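Local structure of adenosine monophosphate-protein transferase (Thermoplasma acidophilum, 1RLH) at residues Asn28-Ser34 against His93-Ile99; Ile46-His50 against Asn109-Cys114; Ser54-Ile58 against Asp72-Leu78; Ile120-Thr124 against Val141-Asp146. The protein is of unproven function but is probably an adenosine-specific kinase or transfers adenosine monophosphate to proteins. One frame throughout, in Å; residues are numbered along the deposited sequence.

Contact 1: residues Asn28-Ser34 against His93-Ile99; sequences NIIVGYS and HTFVILI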
loop_
_atom_site.group_PDB
_atom_site.type_symbol
_atom_site.label_atom_id
_atom_site.label_comp_id
_atom_site.label_asym_id
_atom_site.label_seq_id
_atom_site.Cartn_x
_atom_site.Cartn_y
_atom_site.Cartn_z
ATOM N N ASN A 28 -3.868 10.785 0.117
ATOM C CA ASN A 28 -4.078 9.883 1.238
ATOM C C ASN A 28 -3.647 8.526 0.721
ATOM O O ASN A 28 -3.956 8.165 -0.412
ATOM C CB ASN A 28 -5.553 9.839 1.637
ATOM C CG ASN A 28 -6.058 11.180 2.121
ATOM O OD1 ASN A 28 -6.537 12.002 1.338
ATOM N ND2 ASN A 28 -5.934 11.414 3.415
ATOM N N ILE A 29 -2.938 7.773 1.550
ATOM C CA ILE A 29 -2.457 6.471 1.134
ATOM C C ILE A 29 -3.023 5.332 1.963
ATOM O O ILE A 29 -3.290 5.482 3.157
ATOM C CB ILE A 29 -0.907 6.421 1.204
ATOM C CG1 ILE A 29 -0.382 5.183 0.472
ATOM C CG2 ILE A 29 -0.440 6.410 2.665
ATOM C CD1 ILE A 29 1.142 5.194 0.320
ATOM N N ILE A 30 -3.234 4.202 1.299
ATOM C CA ILE A 30 -3.706 2.991 1.951
ATOM C C ILE A 30 -2.750 1.890 1.504
ATOM O O ILE A 30 -2.530 1.697 0.307
ATOM C CB ILE A 30 -5.125 2.584 1.507
ATOM C CG1 ILE A 30 -6.133 3.684 1.855
ATOM C CG2 ILE A 30 -5.516 1.276 2.200
ATOM C CD1 ILE A 30 -7.487 3.488 1.201
ATOM N N VAL A 31 -2.161 1.191 2.466
ATOM C CA VAL A 31 -1.251 0.096 2.155
ATOM C C VAL A 31 -1.838 -1.129 2.835
ATOM O O VAL A 31 -2.180 -1.085 4.013
ATOM C CB VAL A 31 0.173 0.347 2.697
ATOM C CG1 VAL A 31 1.086 -0.801 2.283
ATOM C CG2 VAL A 31 0.718 1.675 2.150
ATOM N N GLY A 32 -1.975 -2.218 2.094
ATOM C CA GLY A 32 -2.549 -3.406 2.698
ATOM C C GLY A 32 -2.092 -4.715 2.102
ATOM O O GLY A 32 -1.225 -4.754 1.227
ATOM N N TYR A 33 -2.694 -5.790 2.601
ATOM C CA TYR A 33 -2.404 -7.156 2.176
ATOM C C TYR A 33 -3.697 -7.741 1.606
ATOM O O TYR A 33 -4.709 -7.776 2.300
ATOM C CB TYR A 33 -1.961 -7.976 3.395
ATOM C CG TYR A 33 -1.831 -9.461 3.141
ATOM C CD1 TYR A 33 -0.795 -9.968 2.357
ATOM C CD2 TYR A 33 -2.762 -10.356 3.666
ATOM C CE1 TYR A 33 -0.692 -11.333 2.099
ATOM C CE2 TYR A 33 -2.669 -11.718 3.415
ATOM C CZ TYR A 33 -1.634 -12.200 2.632
ATOM O OH TYR A 33 -1.545 -13.548 2.382
ATOM N N SER A 34 -3.671 -8.194 0.354
ATOM C CA SER A 34 -4.868 -8.759 -0.267
ATOM C C SER A 34 -5.099 -10.218 0.131
ATOM O O SER A 34 -4.150 -10.953 0.407
ATOM C CB SER A 34 -4.770 -8.652 -1.793
ATOM O OG SER A 34 -3.577 -9.254 -2.264
ATOM N N HIS A 93 1.494 -9.769 -2.768
ATOM C CA HIS A 93 0.136 -9.456 -2.334
ATOM C C HIS A 93 -0.072 -8.134 -1.607
ATOM O O HIS A 93 -1.098 -7.919 -0.961
ATOM C CB HIS A 93 -0.433 -10.631 -1.533
ATOM C CG HIS A 93 -0.835 -11.787 -2.398
ATOM N ND1 HIS A 93 -1.079 -13.049 -1.903
ATOM C CD2 HIS A 93 -1.046 -11.862 -3.736
ATOM C CE1 HIS A 93 -1.420 -13.852 -2.895
ATOM N NE2 HIS A 93 -1.408 -13.156 -4.018
ATOM N N THR A 94 0.901 -7.242 -1.728
ATOM C CA THR A 94 0.779 -5.926 -1.131
ATOM C C THR A 94 -0.010 -5.082 -2.131
ATOM O O THR A 94 0.093 -5.294 -3.346
ATOM C CB THR A 94 2.149 -5.231 -0.966
ATOM O OG1 THR A 94 3.020 -6.033 -0.157
ATOM C CG2 THR A 94 1.970 -3.855 -0.331
ATOM N N PHE A 95 -0.822 -4.158 -1.630
ATOM C CA PHE A 95 -1.518 -3.235 -2.512
ATOM C C PHE A 95 -1.341 -1.843 -1.922
ATOM O O PHE A 95 -1.216 -1.682 -0.702
ATOM C CB PHE A 95 -3.003 -3.608 -2.719
ATOM C CG PHE A 95 -3.864 -3.511 -1.488
ATOM C CD1 PHE A 95 -4.397 -2.289 -1.084
ATOM C CD2 PHE A 95 -4.201 -4.655 -0.777
ATOM C CE1 PHE A 95 -5.260 -2.209 0.004
ATOM C CE2 PHE A 95 -5.068 -4.587 0.318
ATOM C CZ PHE A 95 -5.597 -3.364 0.708
ATOM N N VAL A 96 -1.259 -0.850 -2.799
ATOM C CA VAL A 96 -1.077 0.536 -2.396
ATOM C C VAL A 96 -2.086 1.380 -3.152
ATOM O O VAL A 96 -2.192 1.282 -4.372
ATOM C CB VAL A 96 0.344 1.060 -2.747
ATOM C CG1 VAL A 96 0.439 2.549 -2.433
ATOM C CG2 VAL A 96 1.407 0.288 -1.962
ATOM N N ILE A 97 -2.832 2.198 -2.421
ATOM C CA ILE A 97 -3.823 3.070 -3.033
ATOM C C ILE A 97 -3.517 4.508 -2.625
ATOM O O ILE A 97 -3.195 4.774 -1.470
ATOM C CB ILE A 97 -5.255 2.710 -2.563
ATOM C CG1 ILE A 97 -5.613 1.288 -2.999
ATOM C CG2 ILE A 97 -6.261 3.702 -3.139
ATOM C CD1 ILE A 97 -6.882 0.749 -2.342
ATOM N N LEU A 98 -3.580 5.425 -3.584
ATOM C CA LEU A 98 -3.348 6.839 -3.312
ATOM C C LEU A 98 -4.574 7.581 -3.815
ATOM O O LEU A 98 -4.997 7.383 -4.950
ATOM C CB LEU A 98 -2.092 7.341 -4.029
ATOM C CG LEU A 98 -0.759 7.007 -3.356
ATOM C CD1 LEU A 98 0.393 7.383 -4.269
ATOM C CD2 LEU A 98 -0.655 7.753 -2.035
ATOM N N ILE A 99 -5.154 8.419 -2.961
ATOM C CA ILE A 99 -6.348 9.170 -3.328
ATOM C C ILE A 99 -6.180 10.646 -3.009
ATOM O O ILE A 99 -5.734 11.011 -1.928
ATOM C CB ILE A 99 -7.591 8.655 -2.571
ATOM C CG1 ILE A 99 -7.763 7.155 -2.809
ATOM C CG2 ILE A 99 -8.835 9.404 -3.051
ATOM C CD1 ILE A 99 -8.790 6.498 -1.908
#
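The ring of Phe95 lies flat beneath Gly32 of the neighbouring strand, whose CA stands 3.8 Å from the centroid of the Phe95 ring, a CH-pi contact over one face; Ser34 N sits at the ring edge, near its plane. Phe95 reaches this place because CG is wedged between its own backbone N and carbonyl carbon (chi1 65°), which folds the ring back across to residues 28-34, where Gly32 presents bare backbone. Ile30 CG2 approaches the same ring, 4.1 Å from Phe95 CE1. At the strand ends, the Tyr33 ring comes obliquely on His93, its CE1 3.7 Å from His93 CB.

The backbones run antiparallel, at 168°, and the paired bonds of Asn28 with Ile99, Ile30 with Ile97 and Gly32 with Phe95 fix the register. The bond from Phe95 N comes in well above the carbonyl plane of Gly32, 37° out of it. Beyond this ladder, Ser34 N donates to His93 O at 2.9 Å.

Both sheet faces are largely apolar between their ends. On one, Leu98 CD2 lies alongside Ile29 CB at 3.5 Å, and Ile29 CD1 reaches Val96 CG1 at 3.9 Å; helix 76-89 covers this side. On the other, Ile30 and Ile97 meet through their CB atoms at 4.1 Å, and helix 104-115 packs on Ile30, Phe95, Ile97 and Ile99. The arrangement is a cross-strand pair with an aromatic ring laid over a glycine, set in two inner strands of a five-stranded antiparallel sheet with a helix on each face.

Contact 2: residues Ile46-His50 against Asn109-Cys114; sequences IIRTH and NAVKMC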
loop_
_atom_site.group_PDB
_atom_site.type_symbol
_atom_site.label_atom_id
_atom_site.label_comp_id
_atom_site.label_asym_id
_atom_site.label_seq_id
_atom_site.Cartn_x
_atom_site.Cartn_y
_atom_site.Cartn_z
ATOM N N ILE A 46 -13.951 -2.536 -6.301
ATOM C CA ILE A 46 -14.506 -2.413 -4.961
ATOM C C ILE A 46 -14.459 -0.986 -4.418
ATOM O O ILE A 46 -15.289 -0.608 -3.591
ATOM C CB ILE A 46 -13.796 -3.375 -3.974
ATOM C CG1 ILE A 46 -14.684 -3.603 -2.750
ATOM C CG2 ILE A 46 -12.454 -2.803 -3.548
ATOM C CD1 ILE A 46 -14.212 -4.721 -1.849
ATOM N N ILE A 47 -13.504 -0.189 -4.887
ATOM C CA ILE A 47 -13.390 1.191 -4.423
ATOM C C ILE A 47 -13.837 2.189 -5.486
ATOM O O ILE A 47 -13.821 3.399 -5.255
ATOM C CB ILE A 47 -11.938 1.553 -4.037
ATOM C CG1 ILE A 47 -11.074 1.643 -5.297
ATOM C CG2 ILE A 47 -11.380 0.520 -3.068
ATOM C CD1 ILE A 47 -9.694 2.221 -5.055
ATOM N N ARG A 48 -14.232 1.682 -6.648
ATOM C CA ARG A 48 -14.645 2.546 -7.746
ATOM C C ARG A 48 -15.729 3.552 -7.365
ATOM O O ARG A 48 -15.590 4.744 -7.631
ATOM C CB ARG A 48 -15.128 1.705 -8.930
ATOM C CG ARG A 48 -15.000 2.423 -10.265
ATOM C CD ARG A 48 -15.500 1.568 -11.421
ATOM N NE ARG A 48 -14.842 1.913 -12.682
ATOM C CZ ARG A 48 -14.841 3.123 -13.232
ATOM N NH1 ARG A 48 -15.466 4.128 -12.636
ATOM N NH2 ARG A 48 -14.212 3.330 -14.382
ATOM N N THR A 49 -16.801 3.075 -6.741
ATOM C CA THR A 49 -17.907 3.946 -6.350
ATOM C C THR A 49 -17.540 4.971 -5.284
ATOM O O THR A 49 -18.237 5.972 -5.115
ATOM C CB THR A 49 -19.106 3.129 -5.828
ATOM O OG1 THR A 49 -18.732 2.438 -4.630
ATOM C CG2 THR A 49 -19.553 2.120 -6.873
ATOM N N HIS A 50 -16.444 4.732 -4.572
ATOM C CA HIS A 50 -16.014 5.643 -3.516
ATOM C C HIS A 50 -15.012 6.693 -3.989
ATOM O O HIS A 50 -14.822 7.720 -3.338
ATOM C CB HIS A 50 -15.428 4.835 -2.361
ATOM C CG HIS A 50 -16.381 3.824 -1.803
ATOM N ND1 HIS A 50 -17.567 4.179 -1.199
ATOM C CD2 HIS A 50 -16.347 2.471 -1.803
ATOM C CE1 HIS A 50 -18.225 3.087 -0.851
ATOM N NE2 HIS A 50 -17.507 2.037 -1.207
ATOM N N ASN A 109 -14.581 5.007 3.484
ATOM C CA ASN A 109 -15.308 3.909 2.852
ATOM C C ASN A 109 -14.393 3.072 1.966
ATOM O O ASN A 109 -14.557 1.858 1.869
ATOM C CB ASN A 109 -16.489 4.435 2.031
ATOM C CG ASN A 109 -17.655 4.859 2.901
ATOM O OD1 ASN A 109 -17.849 4.329 3.996
ATOM N ND2 ASN A 109 -18.451 5.803 2.411
ATOM N N ALA A 110 -13.434 3.723 1.318
ATOM C CA ALA A 110 -12.491 3.007 0.467
ATOM C C ALA A 110 -11.731 2.010 1.341
ATOM O O ALA A 110 -11.508 0.861 0.950
ATOM C CB ALA A 110 -11.521 3.987 -0.179
ATOM N N VAL A 111 -11.341 2.456 2.534
ATOM C CA VAL A 111 -10.607 1.597 3.458
ATOM C C VAL A 111 -11.487 0.442 3.921
ATOM O O VAL A 111 -11.054 -0.713 3.919
ATOM C CB VAL A 111 -10.121 2.376 4.699
ATOM C CG1 VAL A 111 -9.420 1.429 5.667
ATOM C CG2 VAL A 111 -9.176 3.483 4.275
ATOM N N LYS A 112 -12.721 0.753 4.312
ATOM C CA LYS A 112 -13.652 -0.277 4.767
ATOM C C LYS A 112 -13.841 -1.333 3.687
ATOM O O LYS A 112 -13.904 -2.528 3.977
ATOM C CB LYS A 112 -15.019 0.331 5.107
ATOM C CG LYS A 112 -15.032 1.270 6.299
ATOM C CD LYS A 112 -16.448 1.790 6.539
ATOM C CE LYS A 112 -16.520 2.711 7.744
ATOM N NZ LYS A 112 -16.174 1.995 9.002
ATOM N N MET A 113 -13.943 -0.891 2.440
ATOM C CA MET A 113 -14.128 -1.816 1.331
ATOM C C MET A 113 -12.898 -2.698 1.144
ATOM O O MET A 113 -13.023 -3.883 0.843
ATOM C CB MET A 113 -14.434 -1.051 0.045
ATOM C CG MET A 113 -15.775 -0.325 0.076
ATOM S SD MET A 113 -17.171 -1.443 0.351
ATOM C CE MET A 113 -17.435 -1.245 2.118
ATOM N N CYS A 114 -11.714 -2.123 1.325
ATOM C CA CYS A 114 -10.485 -2.898 1.187
ATOM C C CYS A 114 -10.433 -3.964 2.275
ATOM O O CYS A 114 -9.901 -5.050 2.060
ATOM C CB CYS A 114 -9.259 -1.993 1.295
ATOM S SG CYS A 114 -8.992 -0.928 -0.141
HETATM O O HOH W 1 -18.008 6.744 -0.196
#
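Residues 109-114 are regular helix, along which Met113 N bonds to Asn109 O and Cys114 N to Ala110 O, whereas residues 46-50 leave the end of helix 41-46 in a turn closed by His50 N on Ile47 O. His50 and Met113 carry most of the contact. Over one face of the imidazole comes Asn109 CB, 3.7 Å from the centroid of the His50 ring and displaced toward the rim on the ND1 side. The opposite face is taken by Thr49 OG1, from the preceding residue, so the imidazole is sandwiched. Met113 arrives across the ring at about a right angle: its CG lies 3.2 Å from His50 NE2, with the thioether bent back at chi2 (-59°) so that SD lies 4.9 Å from the centroid of the His50 ring in an oblique sulfur-aromatic contact.

Toward Ile46 and Ile47 the contact becomes aliphatic. Ile46 CG1 swings out anti to its own nitrogen (chi1 -160°) and meets Met113 CB at 3.8 Å, while its CD1 nears the Met113 carbonyl. Ile47 CG2 touches Cys114 SG at 4.0 Å; Cys114 also packs on Phe95 and Ile97 of strand 94-100.

Polar links lie at the His50 end. One water bridges the segments, 2.8 Å from His50 ND1 and 2.8 Å from Asn109 ND2, whose proton it accepts, and the carbonyl of His50 takes a bond from Asn106 ND2. Direct contact is thus van der Waals, CH-pi and sulfur-aromatic, and the water couples imidazole nitrogen to asparagine amide, which may fix the rotation of both groups.

Contact 3: residues Ser54-Ile58 against Asp72-Leu78; sequences SKYGI and DGNDDDL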
loop_
_atom_site.group_PDB
_atom_site.type_symbol
_atom_site.label_atom_id
_atom_site.label_comp_id
_atom_site.label_asym_id
_atom_site.label_seq_id
_atom_site.Cartn_x
_atom_site.Cartn_y
_atom_site.Cartn_z
ATOM N N SER A 54 -12.846 12.012 -7.731
ATOM C CA SER A 54 -11.519 12.218 -7.168
ATOM C C SER A 54 -10.454 11.610 -8.072
ATOM O O SER A 54 -10.765 10.912 -9.036
ATOM C CB SER A 54 -11.423 11.579 -5.783
ATOM O OG SER A 54 -11.368 10.168 -5.882
ATOM N N LYS A 55 -9.195 11.896 -7.761
ATOM C CA LYS A 55 -8.077 11.364 -8.526
ATOM C C LYS A 55 -7.478 10.251 -7.682
ATOM O O LYS A 55 -7.320 10.403 -6.471
ATOM C CB LYS A 55 -7.034 12.455 -8.783
ATOM C CG LYS A 55 -7.543 13.607 -9.637
ATOM C CD LYS A 55 -7.954 13.126 -11.021
ATOM C CE LYS A 55 -8.463 14.275 -11.881
ATOM N NZ LYS A 55 -8.860 13.812 -13.241
ATOM N N TYR A 56 -7.146 9.131 -8.311
ATOM C CA TYR A 56 -6.595 8.016 -7.556
ATOM C C TYR A 56 -5.681 7.129 -8.379
ATOM O O TYR A 56 -5.605 7.238 -9.603
ATOM C CB TYR A 56 -7.737 7.163 -6.991
ATOM C CG TYR A 56 -8.348 6.212 -7.999
ATOM C CD1 TYR A 56 -7.978 4.865 -8.030
ATOM C CD2 TYR A 56 -9.271 6.664 -8.945
ATOM C CE1 TYR A 56 -8.514 3.990 -8.979
ATOM C CE2 TYR A 56 -9.811 5.795 -9.899
ATOM C CZ TYR A 56 -9.428 4.462 -9.908
ATOM O OH TYR A 56 -9.963 3.604 -10.847
ATOM N N GLY A 57 -4.991 6.243 -7.675
ATOM C CA GLY A 57 -4.097 5.302 -8.309
ATOM C C GLY A 57 -4.077 4.065 -7.435
ATOM O O GLY A 57 -4.304 4.159 -6.225
ATOM N N ILE A 58 -3.835 2.909 -8.040
ATOM C CA ILE A 58 -3.766 1.657 -7.299
ATOM C C ILE A 58 -2.605 0.825 -7.820
ATOM O O ILE A 58 -2.419 0.700 -9.028
ATOM C CB ILE A 58 -5.035 0.796 -7.470
ATOM C CG1 ILE A 58 -6.284 1.599 -7.119
ATOM C CG2 ILE A 58 -4.938 -0.437 -6.572
ATOM C CD1 ILE A 58 -7.578 0.848 -7.389
ATOM N N ASP A 72 -3.901 0.586 -11.797
ATOM C CA ASP A 72 -5.109 1.180 -12.358
ATOM C C ASP A 72 -5.206 2.568 -11.734
ATOM O O ASP A 72 -4.512 2.864 -10.761
ATOM C CB ASP A 72 -6.353 0.358 -11.997
ATOM C CG ASP A 72 -6.744 -0.637 -13.084
ATOM O OD1 ASP A 72 -6.965 -0.209 -14.236
ATOM O OD2 ASP A 72 -6.841 -1.849 -12.787
ATOM N N GLY A 73 -6.060 3.418 -12.291
ATOM C CA GLY A 73 -6.206 4.760 -11.757
ATOM C C GLY A 73 -6.583 5.758 -12.831
ATOM O O GLY A 73 -6.717 5.394 -13.999
ATOM N N ASN A 74 -6.754 7.018 -12.439
ATOM C CA ASN A 74 -7.123 8.065 -13.386
ATOM C C ASN A 74 -6.199 9.272 -13.271
ATOM O O ASN A 74 -6.515 10.356 -13.756
ATOM C CB ASN A 74 -8.569 8.507 -13.150
ATOM C CG ASN A 74 -8.782 9.089 -11.766
ATOM O OD1 ASN A 74 -7.825 9.360 -11.036
ATOM N ND2 ASN A 74 -10.043 9.290 -11.398
ATOM N N ASP A 75 -5.060 9.079 -12.617
ATOM C CA ASP A 75 -4.086 10.145 -12.439
ATOM C C ASP A 75 -2.695 9.548 -12.586
ATOM O O ASP A 75 -2.293 8.686 -11.803
ATOM C CB ASP A 75 -4.251 10.785 -11.056
ATOM C CG ASP A 75 -3.295 11.937 -10.825
ATOM O OD1 ASP A 75 -2.086 11.690 -10.640
ATOM O OD2 ASP A 75 -3.755 13.097 -10.831
ATOM N N ASP A 76 -1.963 10.005 -13.597
ATOM C CA ASP A 76 -0.623 9.498 -13.865
ATOM C C ASP A 76 0.352 9.632 -12.705
ATOM O O ASP A 76 1.112 8.706 -12.426
ATOM C CB ASP A 76 -0.040 10.177 -15.108
ATOM C CG ASP A 76 -0.715 9.719 -16.385
ATOM O OD1 ASP A 76 -0.843 8.493 -16.577
ATOM O OD2 ASP A 76 -1.112 10.579 -17.198
ATOM N N ASP A 77 0.337 10.778 -12.032
ATOM C CA ASP A 77 1.239 10.995 -10.909
ATOM C C ASP A 77 0.950 10.042 -9.755
ATOM O O ASP A 77 1.875 9.523 -9.132
ATOM C CB ASP A 77 1.146 12.440 -10.413
ATOM C CG ASP A 77 1.542 13.447 -11.475
ATOM O OD1 ASP A 77 2.617 13.274 -12.090
ATOM O OD2 ASP A 77 0.781 14.414 -11.690
ATOM N N LEU A 78 -0.328 9.816 -9.467
ATOM C CA LEU A 78 -0.701 8.914 -8.380
ATOM C C LEU A 78 -0.401 7.464 -8.748
ATOM O O LEU A 78 0.061 6.683 -7.911
ATOM C CB LEU A 78 -2.183 9.068 -8.036
ATOM C CG LEU A 78 -2.610 10.451 -7.536
ATOM C CD1 LEU A 78 -4.069 10.409 -7.104
ATOM C CD2 LEU A 78 -1.729 10.874 -6.374
#
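Hydrogen bonds join the two segments at both ends. Ile58 and Asp72 form an antiparallel hydrogen-bonded pair, Ile58 N donating to Asp72 O at 2.8 Å and Asp72 N answering to Ile58 O; next to it Gly57 and Gly73 make a non-hydrogen-bonded pair, their CA atoms 4.1 Å apart. Where strand 69-73 gives out, the Asn74 amide takes over: its OD1 accepts from Tyr56 N at 2.8 Å and its ND2 donates to Ser54 O at 3.0 Å, close to the amide plane. With Asn74 N bonded to Tyr56 O, one residue grips three backbone atoms of the segment. CG of Asn74, set between its own nitrogen and carbonyl (chi1 61°), turns the amide to the strand. Tyr56 OH bonds to Asn44 ND2 of helix 41-46.

One ring contact follows. Gly73 CA lies over one face of Tyr56, 3.9 Å from the centroid of the Tyr56 ring, in a CH-pi contact.

Leu78 adds van der Waals packing on the strand backbone, its CD1 3.3 Å from Lys55 O.

Asp75 OD1 accepts from Leu78 N at 2.8 Å, an N-cap that starts helix 76-89. The whole is a beta hairpin edge, 55-61 with 69-73, passing through Asn74 and Asp75 into a capped helix.

Contact 4: residues Ile120-Thr124 against Val141-Asp146; sequences IFAAT and VLGVID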
loop_
_atom_site.group_PDB
_atom_site.type_symbol
_atom_site.label_atom_id
_atom_site.label_comp_id
_atom_site.label_asym_id
_atom_site.label_seq_id
_atom_site.Cartn_x
_atom_site.Cartn_y
_atom_site.Cartn_z
ATOM N N ILE A 120 -5.369 -4.213 6.468
ATOM C CA ILE A 120 -4.778 -2.886 6.321
ATOM C C ILE A 120 -3.471 -2.730 7.099
ATOM O O ILE A 120 -3.407 -3.066 8.278
ATOM C CB ILE A 120 -5.774 -1.789 6.796
ATOM C CG1 ILE A 120 -7.104 -1.923 6.041
ATOM C CG2 ILE A 120 -5.169 -0.398 6.585
ATOM C CD1 ILE A 120 -6.982 -1.893 4.529
ATOM N N PHE A 121 -2.435 -2.223 6.429
ATOM C CA PHE A 121 -1.137 -1.985 7.063
ATOM C C PHE A 121 -1.063 -0.513 7.462
ATOM O O PHE A 121 -0.545 -0.170 8.524
ATOM C CB PHE A 121 0.013 -2.291 6.099
ATOM C CG PHE A 121 0.224 -3.759 5.837
ATOM C CD1 PHE A 121 0.438 -4.220 4.542
ATOM C CD2 PHE A 121 0.236 -4.676 6.883
ATOM C CE1 PHE A 121 0.661 -5.576 4.292
ATOM C CE2 PHE A 121 0.459 -6.033 6.642
ATOM C CZ PHE A 121 0.672 -6.480 5.346
ATOM N N ALA A 122 -1.584 0.347 6.591
ATOM C CA ALA A 122 -1.597 1.789 6.833
ATOM C C ALA A 122 -2.744 2.465 6.087
ATOM O O ALA A 122 -3.189 1.995 5.050
ATOM C CB ALA A 122 -0.277 2.410 6.401
ATOM N N ALA A 123 -3.205 3.580 6.638
ATOM C CA ALA A 123 -4.287 4.369 6.061
ATOM C C ALA A 123 -4.024 5.730 6.679
ATOM O O ALA A 123 -4.403 5.981 7.822
ATOM C CB ALA A 123 -5.635 3.813 6.512
ATOM N N THR A 124 -3.369 6.614 5.933
ATOM C CA THR A 124 -3.002 7.900 6.507
ATOM C C THR A 124 -2.590 8.927 5.461
ATOM O O THR A 124 -2.436 8.609 4.286
ATOM C CB THR A 124 -1.801 7.696 7.471
ATOM O OG1 THR A 124 -1.456 8.929 8.107
ATOM C CG2 THR A 124 -0.580 7.181 6.689
ATOM N N VAL A 141 5.739 -7.605 4.804
ATOM C CA VAL A 141 5.484 -6.368 5.534
ATOM C C VAL A 141 5.280 -6.661 7.019
ATOM O O VAL A 141 4.376 -7.411 7.389
ATOM C CB VAL A 141 4.239 -5.656 4.973
ATOM C CG1 VAL A 141 3.935 -4.409 5.786
ATOM C CG2 VAL A 141 4.477 -5.296 3.508
ATOM N N LEU A 142 6.116 -6.056 7.861
ATOM C CA LEU A 142 6.045 -6.277 9.303
ATOM C C LEU A 142 5.302 -5.196 10.075
ATOM O O LEU A 142 4.921 -5.405 11.220
ATOM C CB LEU A 142 7.457 -6.397 9.889
ATOM C CG LEU A 142 8.432 -7.386 9.243
ATOM C CD1 LEU A 142 9.670 -7.478 10.133
ATOM C CD2 LEU A 142 7.789 -8.758 9.086
ATOM N N GLY A 143 5.120 -4.029 9.466
ATOM C CA GLY A 143 4.433 -2.958 10.159
ATOM C C GLY A 143 4.743 -1.632 9.509
ATOM O O GLY A 143 5.401 -1.587 8.473
ATOM N N VAL A 144 4.274 -0.549 10.112
ATOM C CA VAL A 144 4.502 0.767 9.541
ATOM C C VAL A 144 4.793 1.814 10.603
ATOM O O VAL A 144 4.481 1.626 11.779
ATOM C CB VAL A 144 3.261 1.244 8.738
ATOM C CG1 VAL A 144 2.796 0.152 7.782
ATOM C CG2 VAL A 144 2.135 1.620 9.692
ATOM N N ILE A 145 5.414 2.909 10.173
ATOM C CA ILE A 145 5.691 4.043 11.047
ATOM C C ILE A 145 4.799 5.123 10.460
ATOM O O ILE A 145 5.138 5.732 9.441
ATOM C CB ILE A 145 7.144 4.537 10.953
ATOM C CG1 ILE A 145 8.122 3.373 11.107
ATOM C CG2 ILE A 145 7.389 5.584 12.046
ATOM C CD1 ILE A 145 8.157 2.775 12.482
ATOM N N ASP A 146 3.650 5.334 11.094
ATOM C CA ASP A 146 2.675 6.309 10.633
ATOM C C ASP A 146 2.831 7.597 11.433
ATOM O O ASP A 146 2.447 7.664 12.595
ATOM C CB ASP A 146 1.263 5.741 10.822
ATOM C CG ASP A 146 0.178 6.644 10.259
ATOM O OD1 ASP A 146 0.466 7.823 9.944
ATOM O OD2 ASP A 146 -0.973 6.169 10.142
#
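Val141 CG1 lies over one face of the Phe121 ring, almost on its normal, 3.6 Å from the Phe121 ring centroid and only 5° off, a CH-pi contact. Val141 CB adds a second touch, 3.6 Å from Phe121 CE1, and the two side chains arrive from opposite directions. Val144 sits further along, its CG1 4.1 Å from both Phe121 CB and Ala122 CB, while its two methyls straddle the Phe121 carbonyl oxygen. At the far end Thr124 OG1 donates to Asp146 OD1 at 2.9 Å, meeting the carboxylate on its syn side, 19° out of the plane. Both residues hold their reaching group, Thr124 OG1 and Asp146 CG, anti to the backbone nitrogen, which extends them toward one another.

These strands are not sheet neighbours: the axes of 122-124 and 141-146 come no closer than 8.6 Å and run nearly parallel, at 16°. Residues 120-124 edge the five-stranded sheet, and residues 141-146 edge the three-stranded one; the gap is bridged mainly by side chains, with no backbone bond between the two segments. Each strand is kinked by a classic beta bulge, Phe121 and Ala122 facing Val31, Leu142 and Gly143 facing Ile131.

A second shell packs round these groups. Phe121 is backed by Val31 and Tyr33 of strand 28-34, and Val141 and Val144 rest on Ile130 of strand 128-134, with Leu128 touching Val144 and Ala122. Thr124 OG1 is also bonded to Asn126 N, which ties the hydroxyl to the turn that follows, and Asp146 packs on Asn126. A sodium ion lies about 6 Å from the Phe121 side chain.

Contact 1 is the buried centre, contacts 2 and 3 are partly buried, and contact 4 lies at the surface. Contact 2 covers one face of contact 1 with the helix holding residues 109-114, through Ile97 and Cys114; contact 3 extends the same sheet, Gly57 N probably bonding to Leu98 O; and contact 4 joins it on the other side, where Val31 probably bonds with Phe121 and Ala122. Contacts 3 and 4 stand 21 Å apart between centres. Their chemistry follows place: contact 1 is ladder and apolar packing, contact 2 mostly van der Waals with a bridging water, contact 3 directly hydrogen-bonded, and contact 4 joins two sheets mainly by side chains.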